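Local coordinates for protein putative alpha-N-acetylgalactosaminidase (PDB 3CC1) that probably hydrolyses terminal alpha-linked N-acetylgalactosamine from glycoconjugates, as expected of a retaining glycoside hydrolase built on a TIM barrel, at residues A[17-22]-A[242-247]; A[49-54]-A[314-319]; A[239-242]-A[248-251]; A[251-256]-A[305-310]; A[292-295]-A[300-303]. All coordinates share one frame; numbering follows the deposited sequence.

Interaction 1: residues A[17-22]-A[242-247]; sequences NSWDCY and DFWDDW
Asp20 lays its carboxylate over one face of the Trp244 indole, an uncommon partner for an aromatic ring, with the two planes 23° apart. OD1 stands 3.6 Å above the ring plane, toward the rim. The Asp20 carbonyl O meets the same benzene ring at its edge, 3.4 Å from CH2, where the weakly positive C-H rim suits an oxygen. Trp244 reaches this place because CG lies beside its own backbone N (chi1 -84°), which swings the long indole across to the 17-22 segment. There its CZ2 comes within 4.1 Å of Trp19 NE1, the two side chains crossing at about a right angle. Both indole N-H groups are used by one acceptor, Asp286 OD2, which ties the tryptophans together at their polar ends. A water lies 2.8 Å from Asp20 OD1 and 2.7 Å from Phe243 O, filling the gap between carboxylate and backbone. Asn17 OD1 accepts from Trp19 N (2.9 Å), capping the short helix that carries both contact residues. An imidazole bound beside Trp19 is consistent with a pocket here, where the chain after strand 14-17 meets the loop between strand 240-241 and helix 247-262, near the C-terminal ends of the TIM-barrel strands.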
# COMPACT_ATOMS: atom_id res chain seq x y z
N ASN A 17 -31.07 7.11 11.98
CA ASN A 17 -31.31 7.19 10.54
C ASN A 17 -31.93 5.86 10.05
O ASN A 17 -31.51 4.79 10.46
CB ASN A 17 -29.99 7.55 9.85
CG ASN A 17 -30.09 7.58 8.33
OD1 ASN A 17 -30.36 6.57 7.69
ND2 ASN A 17 -29.86 8.75 7.75
N SER A 18 -32.94 5.97 9.19
CA SER A 18 -33.79 4.85 8.75
C SER A 18 -33.09 3.86 7.80
O SER A 18 -33.64 2.80 7.55
CB SER A 18 -35.04 5.37 8.04
OG SER A 18 -34.73 6.03 6.83
N TRP A 19 -31.90 4.19 7.31
CA TRP A 19 -31.29 3.43 6.21
C TRP A 19 -30.89 1.99 6.53
O TRP A 19 -31.22 1.07 5.78
CB TRP A 19 -30.09 4.17 5.60
CG TRP A 19 -29.57 3.43 4.42
CD1 TRP A 19 -28.49 2.60 4.41
CD2 TRP A 19 -30.09 3.42 3.08
NE1 TRP A 19 -28.31 2.07 3.16
CE2 TRP A 19 -29.27 2.55 2.32
CE3 TRP A 19 -31.16 4.05 2.44
CZ2 TRP A 19 -29.50 2.28 0.97
CZ3 TRP A 19 -31.38 3.80 1.11
CH2 TRP A 19 -30.57 2.92 0.38
N ASP A 20 -30.16 1.79 7.62
CA ASP A 20 -29.59 0.44 7.88
C ASP A 20 -30.67 -0.60 8.24
O ASP A 20 -30.47 -1.80 8.06
CB ASP A 20 -28.53 0.47 8.99
CG ASP A 20 -27.19 1.05 8.57
OD1 ASP A 20 -27.00 1.54 7.43
OD2 ASP A 20 -26.28 1.02 9.45
N CYS A 21 -31.82 -0.14 8.74
CA CYS A 21 -32.94 -1.02 9.11
C CYS A 21 -33.97 -1.13 8.00
O CYS A 21 -34.42 -2.23 7.72
CB CYS A 21 -33.61 -0.63 10.45
SG CYS A 21 -33.81 1.18 10.75
N TYR A 22 -34.30 -0.02 7.34
CA TYR A 22 -35.44 -0.01 6.40
C TYR A 22 -35.09 0.46 4.98
O TYR A 22 -35.95 0.57 4.10
CB TYR A 22 -36.62 0.84 6.95
CG TYR A 22 -37.12 0.29 8.24
CD1 TYR A 22 -37.66 -0.99 8.29
CD2 TYR A 22 -36.99 1.00 9.44
CE1 TYR A 22 -38.08 -1.55 9.46
CE2 TYR A 22 -37.42 0.46 10.64
CZ TYR A 22 -37.98 -0.81 10.64
OH TYR A 22 -38.39 -1.40 11.82
N ASP A 242 -20.39 2.09 1.43
CA ASP A 242 -20.99 2.58 2.64
C ASP A 242 -20.63 1.66 3.81
O ASP A 242 -20.46 0.43 3.66
CB ASP A 242 -22.49 2.69 2.49
CG ASP A 242 -22.88 3.89 1.63
OD1 ASP A 242 -22.48 5.04 1.97
OD2 ASP A 242 -23.57 3.68 0.62
N PHE A 243 -20.54 2.29 4.97
CA PHE A 243 -20.23 1.60 6.17
C PHE A 243 -21.36 0.70 6.58
O PHE A 243 -22.55 1.09 6.60
CB PHE A 243 -19.79 2.55 7.29
CG PHE A 243 -19.25 1.83 8.47
CD1 PHE A 243 -18.02 1.20 8.40
CD2 PHE A 243 -20.01 1.70 9.62
CE1 PHE A 243 -17.54 0.50 9.47
CE2 PHE A 243 -19.53 0.99 10.68
CZ PHE A 243 -18.28 0.37 10.60
N TRP A 244 -20.96 -0.54 6.89
CA TRP A 244 -21.84 -1.59 7.37
C TRP A 244 -21.14 -2.49 8.40
O TRP A 244 -19.94 -2.34 8.68
CB TRP A 244 -22.35 -2.47 6.19
CG TRP A 244 -23.53 -1.96 5.47
CD1 TRP A 244 -23.56 -1.38 4.24
CD2 TRP A 244 -24.89 -2.01 5.92
NE1 TRP A 244 -24.84 -1.07 3.89
CE2 TRP A 244 -25.68 -1.44 4.90
CE3 TRP A 244 -25.51 -2.48 7.07
CZ2 TRP A 244 -27.06 -1.32 5.01
CZ3 TRP A 244 -26.86 -2.36 7.18
CH2 TRP A 244 -27.64 -1.81 6.12
N ASP A 245 -21.91 -3.44 8.94
CA ASP A 245 -21.43 -4.45 9.93
C ASP A 245 -20.57 -5.54 9.29
O ASP A 245 -20.94 -6.73 9.21
CB ASP A 245 -22.60 -5.05 10.74
CG ASP A 245 -23.69 -5.65 9.87
OD1 ASP A 245 -24.02 -5.09 8.78
OD2 ASP A 245 -24.25 -6.67 10.28
N ASP A 246 -19.43 -5.12 8.76
CA ASP A 246 -18.41 -6.05 8.29
C ASP A 246 -17.05 -5.57 8.72
O ASP A 246 -16.73 -4.39 8.58
CB ASP A 246 -18.43 -6.22 6.77
CG ASP A 246 -17.50 -7.36 6.31
OD1 ASP A 246 -16.30 -7.08 6.05
OD2 ASP A 246 -17.99 -8.52 6.17
N TRP A 247 -16.28 -6.48 9.29
CA TRP A 247 -14.97 -6.09 9.83
C TRP A 247 -14.08 -5.46 8.78
O TRP A 247 -13.30 -4.56 9.08
CB TRP A 247 -14.25 -7.28 10.46
CG TRP A 247 -12.85 -6.92 10.87
CD1 TRP A 247 -11.71 -7.38 10.33
CD2 TRP A 247 -12.47 -6.01 11.91
NE1 TRP A 247 -10.63 -6.83 10.97
CE2 TRP A 247 -11.06 -5.96 11.93
CE3 TRP A 247 -13.17 -5.22 12.81
CZ2 TRP A 247 -10.34 -5.18 12.84
CZ3 TRP A 247 -12.44 -4.43 13.72
CH2 TRP A 247 -11.06 -4.42 13.71
O HOH W 1 -23.95 1.35 8.81
O HOH W 2 -24.83 2.25 5.77

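Interaction 2: residues A[49-54]-A[314-319]; sequences YIVVDI and PLMFGG
Val51 and Met316 meet on the inner side of a parallel barrel sheet, reaching past strand 14-17, which runs between their own strands, 49-52 and 315-317. The touching atoms are Val51 CG2 and the selenium of Met316, a selenomethionine here, at 4.1 Å; the two side chains cross at about a right angle. The Met316 chain is bent rather than extended: chi1 of -68° sets CG beside the backbone N, and a second bend at chi2 (-74°) turns the selenium toward strand 49-52. Its terminal CE then lies 4.5 Å from Tyr49 CB. A flexible, unbranched side chain suits this place, since the nearest alpha carbons, Tyr49 CA and Met316 CA, are 8.3 Å apart and the gap must be filled by reach.

In a TIM barrel the last strand closes on the first, and 315-317 does so by lying beside 14-17, with 49-52 on the far flank. As in any beta strand, side chains alternate along 49-52: Tyr49 and Val51 face inward, while Ile50 turns out onto helix 28-41. Val51 offers a compact branched methyl to the selenium, and Tyr49 puts its CB near CE while its ring meets that of Phe180.

Beyond the strand, Asp53 OD1 accepts from Ile54 N at 2.8 Å, met on its anti side and 27° out of the carboxylate plane, while OD2 is engaged by Asn17 ND2. In the other segment Phe317 CE1 lies 3.3 Å from Gly319 CA, a closeness that glycine tolerates because it has no side chain.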
# COMPACT_ATOMS: atom_id res chain seq x y z
N TYR A 49 -31.78 13.65 16.74
CA TYR A 49 -32.23 13.70 15.36
C TYR A 49 -32.91 12.39 14.95
O TYR A 49 -32.45 11.30 15.28
CB TYR A 49 -31.07 13.97 14.43
CG TYR A 49 -30.58 15.37 14.47
CD1 TYR A 49 -31.27 16.38 13.80
CD2 TYR A 49 -29.47 15.73 15.22
CE1 TYR A 49 -30.86 17.70 13.87
CE2 TYR A 49 -29.03 17.03 15.28
CZ TYR A 49 -29.72 18.01 14.61
OH TYR A 49 -29.30 19.32 14.64
N ILE A 50 -34.02 12.53 14.24
CA ILE A 50 -34.76 11.42 13.63
C ILE A 50 -34.72 11.70 12.13
O ILE A 50 -35.29 12.70 11.65
CB ILE A 50 -36.20 11.34 14.19
CG1 ILE A 50 -36.18 10.97 15.71
CG2 ILE A 50 -37.10 10.37 13.35
CD1 ILE A 50 -35.76 9.50 16.00
N VAL A 51 -34.01 10.85 11.39
CA VAL A 51 -33.65 11.17 10.00
C VAL A 51 -34.14 10.12 9.03
O VAL A 51 -33.85 8.93 9.19
CB VAL A 51 -32.11 11.35 9.80
CG1 VAL A 51 -31.76 11.80 8.34
CG2 VAL A 51 -31.53 12.35 10.84
N VAL A 52 -34.88 10.60 8.03
CA VAL A 52 -35.43 9.76 6.99
C VAL A 52 -34.46 9.81 5.83
O VAL A 52 -34.12 10.86 5.30
CB VAL A 52 -36.87 10.20 6.56
CG1 VAL A 52 -37.31 9.45 5.29
CG2 VAL A 52 -37.89 10.01 7.69
N ASP A 53 -33.93 8.66 5.47
CA ASP A 53 -32.98 8.61 4.37
C ASP A 53 -33.68 8.73 2.98
O ASP A 53 -34.90 8.99 2.86
CB ASP A 53 -32.04 7.38 4.50
CG ASP A 53 -30.59 7.71 4.06
OD1 ASP A 53 -30.34 7.87 2.86
OD2 ASP A 53 -29.72 7.89 4.91
N ILE A 54 -32.88 8.56 1.94
CA ILE A 54 -33.28 8.87 0.60
C ILE A 54 -34.47 8.03 0.11
O ILE A 54 -34.79 6.96 0.65
CB ILE A 54 -32.12 8.71 -0.41
CG1 ILE A 54 -31.58 7.27 -0.44
CG2 ILE A 54 -31.02 9.72 -0.15
CD1 ILE A 54 -30.79 6.91 -1.72
N PRO A 314 -20.31 12.27 13.57
CA PRO A 314 -21.72 12.12 13.92
C PRO A 314 -22.02 10.70 14.35
O PRO A 314 -21.39 9.77 13.88
CB PRO A 314 -22.47 12.45 12.63
CG PRO A 314 -21.52 13.16 11.79
CD PRO A 314 -20.13 12.82 12.22
N LEU A 315 -22.96 10.57 15.26
CA LEU A 315 -23.40 9.29 15.79
C LEU A 315 -24.83 9.08 15.34
O LEU A 315 -25.76 9.59 15.96
CB LEU A 315 -23.32 9.27 17.34
CG LEU A 315 -21.92 9.47 17.95
CD1 LEU A 315 -21.94 9.37 19.54
CD2 LEU A 315 -20.87 8.52 17.33
N MSE A 316 -25.02 8.34 14.25
CA MSE A 316 -26.35 8.02 13.74
C MSE A 316 -26.65 6.53 13.86
O MSE A 316 -26.16 5.74 13.05
CB MSE A 316 -26.47 8.44 12.28
CG MSE A 316 -26.46 9.93 12.11
SE MSE A 316 -28.16 10.80 12.67
CE MSE A 316 -27.17 12.04 13.39
N PHE A 317 -27.48 6.15 14.79
CA PHE A 317 -27.83 4.79 15.01
C PHE A 317 -28.71 4.26 13.90
O PHE A 317 -29.68 4.85 13.58
CB PHE A 317 -28.57 4.67 16.33
CG PHE A 317 -28.83 3.27 16.77
CD1 PHE A 317 -29.96 2.63 16.43
CD2 PHE A 317 -27.95 2.62 17.58
CE1 PHE A 317 -30.19 1.38 16.86
CE2 PHE A 317 -28.19 1.37 18.03
CZ PHE A 317 -29.31 0.74 17.66
N GLY A 318 -28.36 3.11 13.36
CA GLY A 318 -29.03 2.60 12.17
C GLY A 318 -29.93 1.40 12.36
O GLY A 318 -30.61 0.94 11.42
N GLY A 319 -29.97 0.92 13.59
CA GLY A 319 -30.88 -0.15 13.98
C GLY A 319 -32.30 0.32 14.30
O GLY A 319 -32.57 1.52 14.45

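Interaction 3: residues A[239-242]-A[248-251]; sequences ITDD and SLLY. With SO4 (sulfate ion), chain E.
Strand 240-241 and the first turns of helix 247-262 stand with the alpha carbons of Asp241 and Leu249 8.0 Å apart, the chain between them doubling back as a loop. This strand-loop-helix connection lies in the alpha-galactosidase-type catalytic domain, where strand 240-241 pairs antiparallel with 224-225. Across the gap the work is done by Leu249, whose CG sits beside its backbone N (chi1 -58°), so that the isobutyl fork straddles the end of the strand. CD2 packs at 4.0 Å against Asp241 CB, the methylene carbon of that acid, while CD1 lies 3.6 Å from Asp242 O. A leucine fits because its two methyls can meet the nonpolar stem of one aspartate and the backbone of the next, making no demand on either carboxylate. The CB of Asp242 leaves the backbone on the side away from the helix, and OD2 forms a salt bridge with Arg190 NE of the second subunit.

At the start of the strand a sulfate ion, probably from the crystallisation liquor, lies at this subunit interface; Arg190 N of the second subunit also binds it. Backbone amides suit an anion well, and two are offered in succession. Ile239 N donates to sulfate O4 at 3.2 Å. Thr240 N donates to sulfate O1 at 2.8 Å with a nearly straight bond (161°). The threonine adds its hydroxyl, OG1 donating to sulfate O2 at 3.0 Å.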
# COMPACT_ATOMS: atom_id res chain seq x y z
N ILE A 239 -17.83 0.72 -6.44
CA ILE A 239 -16.73 1.72 -6.23
C ILE A 239 -16.89 2.38 -4.86
O ILE A 239 -15.90 2.68 -4.21
CB ILE A 239 -16.70 2.76 -7.39
CG1 ILE A 239 -16.14 2.06 -8.65
CG2 ILE A 239 -15.91 4.03 -7.04
CD1 ILE A 239 -16.53 2.76 -9.93
N THR A 240 -18.15 2.57 -4.44
CA THR A 240 -18.49 3.28 -3.20
C THR A 240 -19.04 2.34 -2.15
O THR A 240 -20.14 1.82 -2.28
CB THR A 240 -19.50 4.39 -3.46
OG1 THR A 240 -19.11 5.08 -4.65
CG2 THR A 240 -19.60 5.37 -2.28
N ASP A 241 -18.25 2.17 -1.09
CA ASP A 241 -18.58 1.30 0.05
C ASP A 241 -19.09 2.14 1.23
O ASP A 241 -18.33 2.83 1.89
CB ASP A 241 -17.35 0.57 0.56
CG ASP A 241 -16.81 -0.44 -0.43
OD1 ASP A 241 -17.61 -1.09 -1.10
OD2 ASP A 241 -15.57 -0.56 -0.56
N ASP A 242 -20.39 2.09 1.43
CA ASP A 242 -20.99 2.58 2.64
C ASP A 242 -20.63 1.66 3.81
O ASP A 242 -20.46 0.43 3.66
CB ASP A 242 -22.49 2.69 2.49
CG ASP A 242 -22.88 3.89 1.63
OD1 ASP A 242 -22.48 5.04 1.97
OD2 ASP A 242 -23.57 3.68 0.62
N SER A 248 -14.17 -5.91 7.54
CA SER A 248 -13.27 -5.37 6.54
C SER A 248 -13.48 -3.87 6.35
O SER A 248 -12.52 -3.11 6.15
CB SER A 248 -13.41 -6.09 5.18
OG SER A 248 -14.67 -5.75 4.63
N LEU A 249 -14.72 -3.41 6.48
CA LEU A 249 -15.00 -1.97 6.39
C LEU A 249 -14.54 -1.21 7.65
O LEU A 249 -14.06 -0.07 7.57
CB LEU A 249 -16.48 -1.75 6.14
CG LEU A 249 -17.03 -2.42 4.86
CD1 LEU A 249 -18.55 -2.34 4.89
CD2 LEU A 249 -16.45 -1.70 3.67
N LEU A 250 -14.74 -1.82 8.81
CA LEU A 250 -14.29 -1.16 10.06
C LEU A 250 -12.76 -1.05 10.07
O LEU A 250 -12.18 0.03 10.33
CB LEU A 250 -14.82 -1.91 11.29
CG LEU A 250 -14.53 -1.35 12.67
CD1 LEU A 250 -14.75 0.18 12.80
CD2 LEU A 250 -15.35 -2.16 13.75
N TYR A 251 -12.10 -2.14 9.75
CA TYR A 251 -10.66 -2.15 9.63
C TYR A 251 -10.19 -1.02 8.72
O TYR A 251 -9.29 -0.27 9.07
CB TYR A 251 -10.13 -3.46 9.06
CG TYR A 251 -8.64 -3.49 8.89
CD1 TYR A 251 -7.84 -3.89 9.93
CD2 TYR A 251 -8.05 -3.16 7.70
CE1 TYR A 251 -6.47 -3.94 9.79
CE2 TYR A 251 -6.69 -3.21 7.53
CZ TYR A 251 -5.89 -3.60 8.59
OH TYR A 251 -4.50 -3.67 8.50
S SO4 E . -20.79 2.73 -7.24
O1 SO4 E . -20.44 2.10 -5.95
O2 SO4 E . -20.53 4.18 -7.11
O3 SO4 E . -22.21 2.52 -7.63
O4 SO4 E . -19.95 2.18 -8.29

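Interaction 4: residues A[251-256]-A[305-310]; sequences YQMFER and MNLWAI
The Phe254 ring carries Leu307 CD2 on one face, the methyl hovering 3.6 Å from the ring centroid and only 4° off the normal. This is a well-centred CH-pi contact, with the methyl nearly equidistant from all six ring carbons. Leu307 CB adds to it near the outer end of the ring, 3.8 Å from CZ. At the edge of the ring, in its plane, lies the carbonyl O of Tyr251, one turn earlier in the same helix. The second flat group, the Trp308 indole, receives Met253 CG 3.8 Å from its CH2 atom, the two side chains crossing at about a right angle.

Leucine reaches the ring because its CG is anti to the backbone N (chi1 172°), which throws the branch outward from helix 305-310. Met253, a selenomethionine here, also brings its CG 4.4 Å from Leu307 CD2, making that methyl common to both residues of the partner helix. Trp308 spends its one polar atom on Gly273 O and can bury the rest of its indole.

The segments run nearly parallel, their axes 11.3 Å apart at 22°, a wide spacing bridged by large side chains. They belong to two outer helices of the barrel, 247-262 and 298-310, and the C-terminal beta sandwich closes over them: Phe373 meets Phe254 edge-to-face, and Trp359 of strand 356-362 packs on Leu307.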
# COMPACT_ATOMS: atom_id res chain seq x y z
N TYR A 251 -12.10 -2.14 9.75
CA TYR A 251 -10.66 -2.15 9.63
C TYR A 251 -10.19 -1.02 8.72
O TYR A 251 -9.29 -0.27 9.07
CB TYR A 251 -10.13 -3.46 9.06
CG TYR A 251 -8.64 -3.49 8.89
CD1 TYR A 251 -7.84 -3.89 9.93
CD2 TYR A 251 -8.05 -3.16 7.70
CE1 TYR A 251 -6.47 -3.94 9.79
CE2 TYR A 251 -6.69 -3.21 7.53
CZ TYR A 251 -5.89 -3.60 8.59
OH TYR A 251 -4.50 -3.67 8.50
N GLN A 252 -10.78 -0.91 7.54
CA GLN A 252 -10.33 0.10 6.57
C GLN A 252 -10.59 1.52 7.02
O GLN A 252 -9.84 2.43 6.68
CB GLN A 252 -10.94 -0.11 5.19
CG GLN A 252 -10.54 -1.41 4.51
CD GLN A 252 -11.32 -1.59 3.23
OE1 GLN A 252 -11.01 -0.96 2.23
NE2 GLN A 252 -12.35 -2.43 3.26
N MSE A 253 -11.64 1.70 7.83
CA MSE A 253 -12.00 3.04 8.34
C MSE A 253 -10.85 3.64 9.13
O MSE A 253 -10.67 4.85 9.10
CB MSE A 253 -13.32 3.02 9.14
CG MSE A 253 -14.01 4.42 9.25
SE MSE A 253 -14.43 5.19 7.52
CE MSE A 253 -15.34 3.73 6.80
N PHE A 254 -10.07 2.81 9.82
CA PHE A 254 -8.96 3.31 10.63
C PHE A 254 -7.95 4.02 9.78
O PHE A 254 -7.58 5.16 10.08
CB PHE A 254 -8.32 2.21 11.53
CG PHE A 254 -9.14 1.91 12.74
CD1 PHE A 254 -10.22 1.03 12.67
CD2 PHE A 254 -8.87 2.53 13.96
CE1 PHE A 254 -11.00 0.79 13.78
CE2 PHE A 254 -9.63 2.29 15.06
CZ PHE A 254 -10.69 1.41 15.00
N GLU A 255 -7.56 3.41 8.66
CA GLU A 255 -6.63 4.06 7.73
C GLU A 255 -7.26 5.29 7.05
O GLU A 255 -6.59 6.32 6.87
CB GLU A 255 -6.14 3.10 6.65
CG GLU A 255 -5.00 3.68 5.80
N ARG A 256 -8.54 5.19 6.69
CA ARG A 256 -9.24 6.29 6.01
C ARG A 256 -9.33 7.50 6.94
O ARG A 256 -9.13 8.63 6.51
CB ARG A 256 -10.61 5.87 5.49
CG ARG A 256 -10.66 4.75 4.42
CD ARG A 256 -9.54 4.91 3.37
NE ARG A 256 -9.61 6.20 2.69
CZ ARG A 256 -8.62 6.80 2.01
NH1 ARG A 256 -7.42 6.22 1.90
NH2 ARG A 256 -8.85 7.98 1.43
N MSE A 305 -17.33 2.27 18.22
CA MSE A 305 -17.75 3.39 19.04
C MSE A 305 -16.56 4.23 19.49
O MSE A 305 -16.62 5.46 19.52
CB MSE A 305 -18.55 2.92 20.26
CG MSE A 305 -19.90 2.32 19.96
SE MSE A 305 -21.14 3.59 19.14
CE MSE A 305 -21.37 4.82 20.63
N ASN A 306 -15.44 3.56 19.78
CA ASN A 306 -14.26 4.25 20.31
C ASN A 306 -13.66 5.20 19.26
O ASN A 306 -13.30 6.33 19.56
CB ASN A 306 -13.21 3.25 20.81
CG ASN A 306 -13.58 2.63 22.16
OD1 ASN A 306 -14.30 3.23 22.97
ND2 ASN A 306 -13.09 1.42 22.41
N LEU A 307 -13.54 4.73 18.03
CA LEU A 307 -12.96 5.53 16.96
C LEU A 307 -13.89 6.69 16.57
O LEU A 307 -13.44 7.85 16.39
CB LEU A 307 -12.64 4.64 15.72
CG LEU A 307 -12.21 5.42 14.47
CD1 LEU A 307 -10.91 6.18 14.79
CD2 LEU A 307 -12.05 4.53 13.19
N TRP A 308 -15.18 6.39 16.44
CA TRP A 308 -16.21 7.37 16.12
C TRP A 308 -16.25 8.45 17.20
O TRP A 308 -16.35 9.61 16.91
CB TRP A 308 -17.60 6.74 16.03
CG TRP A 308 -18.09 6.19 14.68
CD1 TRP A 308 -19.28 6.46 14.10
CD2 TRP A 308 -17.43 5.24 13.80
NE1 TRP A 308 -19.41 5.77 12.92
CE2 TRP A 308 -18.29 5.01 12.72
CE3 TRP A 308 -16.19 4.60 13.82
CZ2 TRP A 308 -17.98 4.15 11.69
CZ3 TRP A 308 -15.88 3.72 12.77
CH2 TRP A 308 -16.76 3.52 11.72
N ALA A 309 -16.16 8.04 18.45
CA ALA A 309 -16.14 9.00 19.58
C ALA A 309 -14.93 9.92 19.53
O ALA A 309 -15.07 11.13 19.55
CB ALA A 309 -16.16 8.26 20.94
N ILE A 310 -13.74 9.34 19.41
CA ILE A 310 -12.49 10.07 19.55
C ILE A 310 -12.23 10.98 18.36
O ILE A 310 -11.52 11.97 18.49
CB ILE A 310 -11.29 9.10 19.76
CG1 ILE A 310 -10.12 9.81 20.47
CG2 ILE A 310 -10.83 8.49 18.42
CD1 ILE A 310 -10.12 9.68 21.94

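Interaction 5: residues A[292-295]-A[300-303]; sequences RWTR and EQLT
Thr294 presses its methyl CG2 against the amide end of Gln301, 3.5 Å from NE2 and 3.9 Å from CD. The threonine's chi1 of -178° places OG1 anti to the backbone N, where it bonds to Pro276 O, and leaves CG2 in the crowded position between N and carbonyl carbon, facing the helix. A beta-branched residue thus serves two neighbours at once, one polar and one not. Gln301 comes from the opposite direction with its chain extended beyond CG (chi2 175°), a shape that lets the amide span from the helix to the preceding loop. There NE2 donates to Phe296 O and also to a water at 3.0 Å, while OE1 accepts from Trp327 NE1. The same water lies in the plane of the Trp293 indole and takes its NE1-H, again at 3.0 Å. Glu300, likewise extended, sends OE1 to a second water at 2.6 Å, which also donates to Arg295 O at 3.0 Å; OE1 accepts from Thr297 N as well, and OE2 pairs with His422 ND1. The chemistry implies a join in which the carboxamide and carboxylate of the helix's first turn hold the loop leading into it, by direct bonds and through waters, with a methyl packed alongside.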
# COMPACT_ATOMS: atom_id res chain seq x y z
N ARG A 292 -31.42 -9.19 10.42
CA ARG A 292 -30.39 -9.68 11.32
C ARG A 292 -30.11 -8.78 12.50
O ARG A 292 -30.48 -7.60 12.51
CB ARG A 292 -29.08 -9.86 10.56
CG ARG A 292 -28.34 -8.57 10.20
CD ARG A 292 -27.23 -8.82 9.18
NE ARG A 292 -26.55 -7.58 8.76
CZ ARG A 292 -26.98 -6.78 7.79
NH1 ARG A 292 -28.09 -7.06 7.15
NH2 ARG A 292 -26.30 -5.69 7.45
N TRP A 293 -29.47 -9.39 13.49
CA TRP A 293 -28.71 -8.69 14.49
C TRP A 293 -27.35 -8.35 13.88
O TRP A 293 -26.83 -9.09 13.05
CB TRP A 293 -28.48 -9.55 15.73
CG TRP A 293 -28.22 -8.74 16.91
CD1 TRP A 293 -27.01 -8.55 17.57
CD2 TRP A 293 -29.19 -8.00 17.63
NE1 TRP A 293 -27.20 -7.73 18.66
CE2 TRP A 293 -28.53 -7.37 18.71
CE3 TRP A 293 -30.55 -7.80 17.46
CZ2 TRP A 293 -29.21 -6.55 19.61
CZ3 TRP A 293 -31.22 -6.99 18.38
CH2 TRP A 293 -30.56 -6.38 19.41
N THR A 294 -26.80 -7.22 14.29
CA THR A 294 -25.50 -6.79 13.80
C THR A 294 -24.48 -7.91 13.79
O THR A 294 -24.41 -8.69 14.70
CB THR A 294 -24.93 -5.58 14.57
OG1 THR A 294 -23.68 -5.21 13.98
CG2 THR A 294 -24.74 -5.88 16.03
N ARG A 295 -23.71 -7.99 12.72
CA ARG A 295 -22.71 -9.03 12.58
C ARG A 295 -21.46 -8.69 13.39
O ARG A 295 -20.63 -9.55 13.58
CB ARG A 295 -22.32 -9.23 11.11
CG ARG A 295 -23.44 -9.82 10.27
CD ARG A 295 -23.18 -9.57 8.80
NE ARG A 295 -22.31 -10.60 8.25
CZ ARG A 295 -21.01 -10.44 7.97
NH1 ARG A 295 -20.36 -9.28 8.13
NH2 ARG A 295 -20.34 -11.47 7.49
N GLU A 300 -15.94 -5.64 18.53
CA GLU A 300 -15.97 -4.81 17.33
C GLU A 300 -16.87 -3.61 17.46
O GLU A 300 -16.55 -2.56 16.95
CB GLU A 300 -16.38 -5.65 16.11
CG GLU A 300 -15.26 -6.60 15.70
CD GLU A 300 -15.73 -7.67 14.69
OE1 GLU A 300 -16.95 -7.86 14.53
OE2 GLU A 300 -14.85 -8.34 14.09
N GLN A 301 -18.03 -3.80 18.09
CA GLN A 301 -18.98 -2.72 18.32
C GLN A 301 -18.32 -1.60 19.18
O GLN A 301 -18.41 -0.41 18.85
CB GLN A 301 -20.25 -3.25 19.00
CG GLN A 301 -21.11 -4.23 18.13
CD GLN A 301 -22.27 -4.82 18.88
OE1 GLN A 301 -22.97 -4.10 19.61
NE2 GLN A 301 -22.49 -6.14 18.72
N LEU A 302 -17.65 -1.99 20.26
CA LEU A 302 -16.92 -1.02 21.11
C LEU A 302 -15.77 -0.36 20.37
O LEU A 302 -15.53 0.81 20.52
CB LEU A 302 -16.38 -1.68 22.37
CG LEU A 302 -17.45 -2.17 23.34
CD1 LEU A 302 -16.80 -3.02 24.41
CD2 LEU A 302 -18.20 -1.05 23.99
N THR A 303 -15.09 -1.14 19.53
CA THR A 303 -14.01 -0.63 18.69
C THR A 303 -14.51 0.48 17.76
O THR A 303 -13.89 1.55 17.67
CB THR A 303 -13.27 -1.77 17.93
OG1 THR A 303 -12.45 -2.49 18.88
CG2 THR A 303 -12.42 -1.23 16.79
O HOH W 3 -24.51 -7.87 20.00
O HOH W 4 -17.79 -9.45 12.64

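In the fold
The five contacts adjoin one another at several points. Interactions 1 and 2, centred 10 Å apart, meet where Asn17 ND2 reaches Asp53 OD2 (3.0 Å), near the mouth where a glycoside hydrolase of this kind is expected to hold its substrate. Interaction 5 joins interaction 1 through the salt bridge of Arg292 NH2 with Asp245 OD1 (2.7 Å). Interactions 1 and 3 share Asp242 and both touch the second subunit. Interaction 4 continues interaction 3 along helix 247-262 and uses helix 298-310 with interaction 5; Phe243 CE2 of interaction 1 packs 3.7 Å from Trp308 CZ2 of interaction 4. Interactions 2 and 3 stay apart, their nearest atoms about 8 Å from each other.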